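Local structure of transcription regulator (Haloarcula marismortui ATCC 43049, 3CRJ) at residues 150-163 / 187-199. The protein probably binds DNA at regulatory regions as a TetR-family transcription factor, most likely acting as a repressor. Sequence-based numbering, arbitrary orientation.
Sequences VFTDVDAEHVTRSL and RQTASEYADAMLQ
Leu198 lies over one face of the Phe151 ring, its CG 4.0 Å from the ring centroid in a CH-pi contact that falls toward the rim. Leu198 ends helix 181-198, and Phe151 sits in the loop that leads into its antiparallel partner, helix 156-176, in the all-helical C-terminal domain of a TetR-family regulator; over the segments 156-163 and 187-198 the axes run at 166° and approach to 10.5 Å. From above Phe151, Leu198 reaches on with CD1, which meets CG1 of Val154 at about a right angle between the side chains and also touches CG1 of Val159. The other branch of Val159, CG2, packs on CB of Met197, a selenomethionine whose CG lies over one face of the Tyr193 ring.

Tyr193 is the knob here, set among His158, Val159, Ser162 and Leu163. With CG anti to the backbone N (chi1 178°), the ring is placed against helix 156-176, where its CE2 comes 3.9 Å from Val159 CG1. Its hydroxyl OH stands 3.0 Å from Ser162 OG, yet both polar ends look to the second subunit: Tyr193 and His158 bond to its Glu192, Ser162 to its Thr189. The pair therefore contributes directly to the dimer interface. About one turn before Tyr193, Ala190 CB meets Leu163 CD2.

At the C-terminal end of helix 181-198 the loop 150-155 closes in, and Thr152 grips Leu198 O twice: N donates at 2.6 Å in the carbonyl plane, nearly straight at 177°, while OG1 donates at 2.9 Å from above that plane.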
# COMPACT_ATOMS: atom_id res chain seq x y z
N VAL A 150 17.51 17.93 20.54
CA VAL A 150 18.22 17.28 19.42
C VAL A 150 17.47 17.45 18.10
O VAL A 150 18.08 17.43 17.01
CB VAL A 150 18.41 15.76 19.72
CG1 VAL A 150 19.00 15.01 18.52
CG2 VAL A 150 19.28 15.57 20.94
N PHE A 151 16.15 17.56 18.18
CA PHE A 151 15.31 17.73 16.99
C PHE A 151 14.63 19.08 17.06
O PHE A 151 14.25 19.55 18.13
CB PHE A 151 14.21 16.66 16.90
CG PHE A 151 14.69 15.22 16.81
CD1 PHE A 151 15.91 14.89 16.22
CD2 PHE A 151 13.86 14.18 17.27
CE1 PHE A 151 16.31 13.55 16.12
CE2 PHE A 151 14.26 12.85 17.17
CZ PHE A 151 15.48 12.54 16.60
N THR A 152 14.46 19.70 15.90
CA THR A 152 13.68 20.94 15.78
C THR A 152 12.27 20.76 16.31
O THR A 152 11.66 19.69 16.12
CB THR A 152 13.59 21.31 14.31
OG1 THR A 152 14.92 21.49 13.81
CG2 THR A 152 12.77 22.57 14.10
N ASP A 153 11.73 21.80 16.96
CA ASP A 153 10.37 21.70 17.49
C ASP A 153 9.33 21.78 16.38
O ASP A 153 8.94 22.86 15.98
CB ASP A 153 10.08 22.77 18.55
CG ASP A 153 8.67 22.63 19.12
OD1 ASP A 153 8.15 23.61 19.68
OD2 ASP A 153 8.06 21.55 19.01
N VAL A 154 8.85 20.63 15.94
CA VAL A 154 7.99 20.56 14.75
C VAL A 154 6.72 19.78 15.09
O VAL A 154 6.61 19.22 16.18
CB VAL A 154 8.76 19.88 13.58
CG1 VAL A 154 8.78 18.40 13.79
CG2 VAL A 154 8.16 20.28 12.21
N ASP A 155 5.76 19.77 14.16
CA ASP A 155 4.47 19.09 14.37
C ASP A 155 4.69 17.59 14.35
O ASP A 155 4.74 16.97 13.30
CB ASP A 155 3.46 19.53 13.30
CG ASP A 155 2.15 18.75 13.34
OD1 ASP A 155 2.02 17.75 14.08
OD2 ASP A 155 1.23 19.13 12.59
N ALA A 156 4.85 17.03 15.55
CA ALA A 156 5.21 15.62 15.73
C ALA A 156 4.19 14.71 15.11
O ALA A 156 4.57 13.76 14.45
CB ALA A 156 5.36 15.29 17.20
N GLU A 157 2.90 15.00 15.27
CA GLU A 157 1.89 14.13 14.68
C GLU A 157 2.07 14.01 13.18
O GLU A 157 1.94 12.94 12.63
CB GLU A 157 0.46 14.53 15.05
CG GLU A 157 -0.18 13.64 16.14
CD GLU A 157 -0.34 12.13 15.76
OE1 GLU A 157 -0.50 11.80 14.55
OE2 GLU A 157 -0.33 11.27 16.67
N HIS A 158 2.40 15.12 12.53
CA HIS A 158 2.51 15.16 11.10
C HIS A 158 3.82 14.60 10.57
O HIS A 158 3.84 13.95 9.54
CB HIS A 158 2.34 16.55 10.53
CG HIS A 158 2.61 16.59 9.07
ND1 HIS A 158 1.67 16.20 8.15
CD2 HIS A 158 3.74 16.84 8.38
CE1 HIS A 158 2.20 16.26 6.94
NE2 HIS A 158 3.46 16.64 7.06
N VAL A 159 4.91 14.87 11.26
CA VAL A 159 6.12 14.14 10.91
C VAL A 159 5.91 12.63 11.01
O VAL A 159 6.29 11.90 10.09
CB VAL A 159 7.38 14.65 11.68
CG1 VAL A 159 8.59 13.86 11.29
CG2 VAL A 159 7.62 16.09 11.34
N THR A 160 5.28 12.13 12.07
CA THR A 160 5.20 10.67 12.18
C THR A 160 4.19 10.06 11.21
O THR A 160 4.37 8.94 10.72
CB THR A 160 5.07 10.13 13.64
OG1 THR A 160 3.87 9.35 13.81
CG2 THR A 160 5.16 11.25 14.64
N ARG A 161 3.14 10.81 10.90
CA ARG A 161 2.21 10.42 9.86
C ARG A 161 2.93 10.31 8.52
O ARG A 161 2.70 9.37 7.75
CB ARG A 161 1.04 11.41 9.79
CG ARG A 161 0.37 11.46 8.42
CD ARG A 161 -0.16 10.09 7.97
NE ARG A 161 -1.26 9.65 8.82
CZ ARG A 161 -2.52 10.07 8.69
NH1 ARG A 161 -2.86 10.92 7.72
NH2 ARG A 161 -3.45 9.62 9.53
N SER A 162 3.82 11.27 8.25
CA SER A 162 4.67 11.23 7.09
C SER A 162 5.54 9.96 7.01
O SER A 162 5.59 9.29 5.96
CB SER A 162 5.55 12.47 7.05
OG SER A 162 4.87 13.58 6.47
N LEU A 163 6.22 9.61 8.10
CA LEU A 163 6.99 8.37 8.09
C LEU A 163 6.08 7.16 7.92
O LEU A 163 6.50 6.11 7.39
CB LEU A 163 7.85 8.22 9.32
CG LEU A 163 8.99 9.22 9.45
CD1 LEU A 163 9.54 9.18 10.86
CD2 LEU A 163 10.07 8.87 8.46
N ARG A 187 13.76 3.22 2.99
CA ARG A 187 14.58 3.46 4.16
C ARG A 187 15.33 4.76 3.99
O ARG A 187 15.40 5.54 4.94
CB ARG A 187 15.56 2.29 4.40
CG ARG A 187 16.32 2.38 5.71
CD ARG A 187 15.38 2.76 6.89
NE ARG A 187 16.10 3.09 8.13
CZ ARG A 187 16.54 4.30 8.47
NH1 ARG A 187 16.33 5.35 7.67
NH2 ARG A 187 17.19 4.48 9.62
N GLN A 188 15.86 5.01 2.79
CA GLN A 188 16.62 6.24 2.50
C GLN A 188 15.71 7.47 2.44
O GLN A 188 16.07 8.55 2.95
CB GLN A 188 17.37 6.14 1.18
CG GLN A 188 18.26 7.36 0.98
CD GLN A 188 19.09 7.31 -0.29
OE1 GLN A 188 19.65 6.28 -0.63
NE2 GLN A 188 19.17 8.44 -1.00
N THR A 189 14.54 7.29 1.82
CA THR A 189 13.51 8.32 1.84
C THR A 189 13.18 8.69 3.29
O THR A 189 13.26 9.88 3.67
CB THR A 189 12.27 7.84 1.13
OG1 THR A 189 12.61 7.51 -0.22
CG2 THR A 189 11.19 8.90 1.13
N ALA A 190 12.87 7.69 4.12
CA ALA A 190 12.66 7.94 5.54
C ALA A 190 13.79 8.74 6.20
O ALA A 190 13.51 9.68 6.92
CB ALA A 190 12.41 6.63 6.29
N SER A 191 15.06 8.41 5.97
CA SER A 191 16.12 9.23 6.58
C SER A 191 16.16 10.65 6.03
O SER A 191 16.19 11.60 6.80
CB SER A 191 17.51 8.60 6.51
OG SER A 191 17.78 7.98 7.76
N GLU A 192 16.12 10.79 4.71
CA GLU A 192 16.12 12.11 4.10
C GLU A 192 14.96 12.93 4.66
O GLU A 192 15.15 14.08 5.10
CB GLU A 192 16.04 12.02 2.58
CG GLU A 192 17.30 11.56 1.92
CD GLU A 192 17.08 11.00 0.53
OE1 GLU A 192 15.93 10.69 0.17
OE2 GLU A 192 18.06 10.86 -0.22
N TYR A 193 13.77 12.33 4.69
CA TYR A 193 12.60 13.05 5.15
C TYR A 193 12.79 13.52 6.56
O TYR A 193 12.53 14.70 6.88
CB TYR A 193 11.32 12.22 5.08
CG TYR A 193 10.17 13.03 5.62
CD1 TYR A 193 9.65 14.10 4.89
CD2 TYR A 193 9.65 12.77 6.88
CE1 TYR A 193 8.64 14.87 5.39
CE2 TYR A 193 8.63 13.54 7.40
CZ TYR A 193 8.13 14.59 6.65
OH TYR A 193 7.13 15.38 7.17
N ALA A 194 13.23 12.61 7.42
CA ALA A 194 13.33 12.87 8.85
C ALA A 194 14.38 13.94 9.12
O ALA A 194 14.21 14.79 10.01
CB ALA A 194 13.69 11.61 9.56
N ASP A 195 15.47 13.90 8.36
CA ASP A 195 16.61 14.75 8.66
C ASP A 195 16.27 16.17 8.25
O ASP A 195 16.70 17.13 8.88
CB ASP A 195 17.86 14.24 7.95
CG ASP A 195 18.44 12.96 8.59
OD1 ASP A 195 19.67 12.78 8.43
OD2 ASP A 195 17.72 12.12 9.22
N ALA A 196 15.45 16.28 7.20
CA ALA A 196 15.02 17.57 6.68
C ALA A 196 14.02 18.23 7.64
O ALA A 196 13.98 19.46 7.77
CB ALA A 196 14.42 17.41 5.30
N MSE A 197 13.24 17.41 8.33
CA MSE A 197 12.28 17.95 9.27
C MSE A 197 12.90 18.22 10.65
O MSE A 197 12.65 19.26 11.27
CB MSE A 197 11.05 17.05 9.37
CG MSE A 197 10.33 16.86 8.03
SE MSE A 197 9.57 18.52 7.30
CE MSE A 197 10.95 19.06 6.04
N LEU A 198 13.73 17.30 11.11
CA LEU A 198 14.12 17.30 12.51
C LEU A 198 15.44 17.97 12.79
O LEU A 198 15.58 18.65 13.80
CB LEU A 198 14.20 15.86 13.00
CG LEU A 198 12.96 15.16 13.56
CD1 LEU A 198 11.65 15.85 13.23
CD2 LEU A 198 12.99 13.73 13.09
N GLN A 199 16.42 17.75 11.92
CA GLN A 199 17.76 18.25 12.16
C GLN A 199 18.07 19.30 11.11
O GLN A 199 17.20 20.12 10.83
CB GLN A 199 18.80 17.12 12.13
CG GLN A 199 18.39 15.87 12.86
CD GLN A 199 19.49 15.34 13.75
OE1 GLN A 199 19.79 15.92 14.79
NE2 GLN A 199 20.09 14.23 13.35
OXT GLN A 199 19.16 19.34 10.53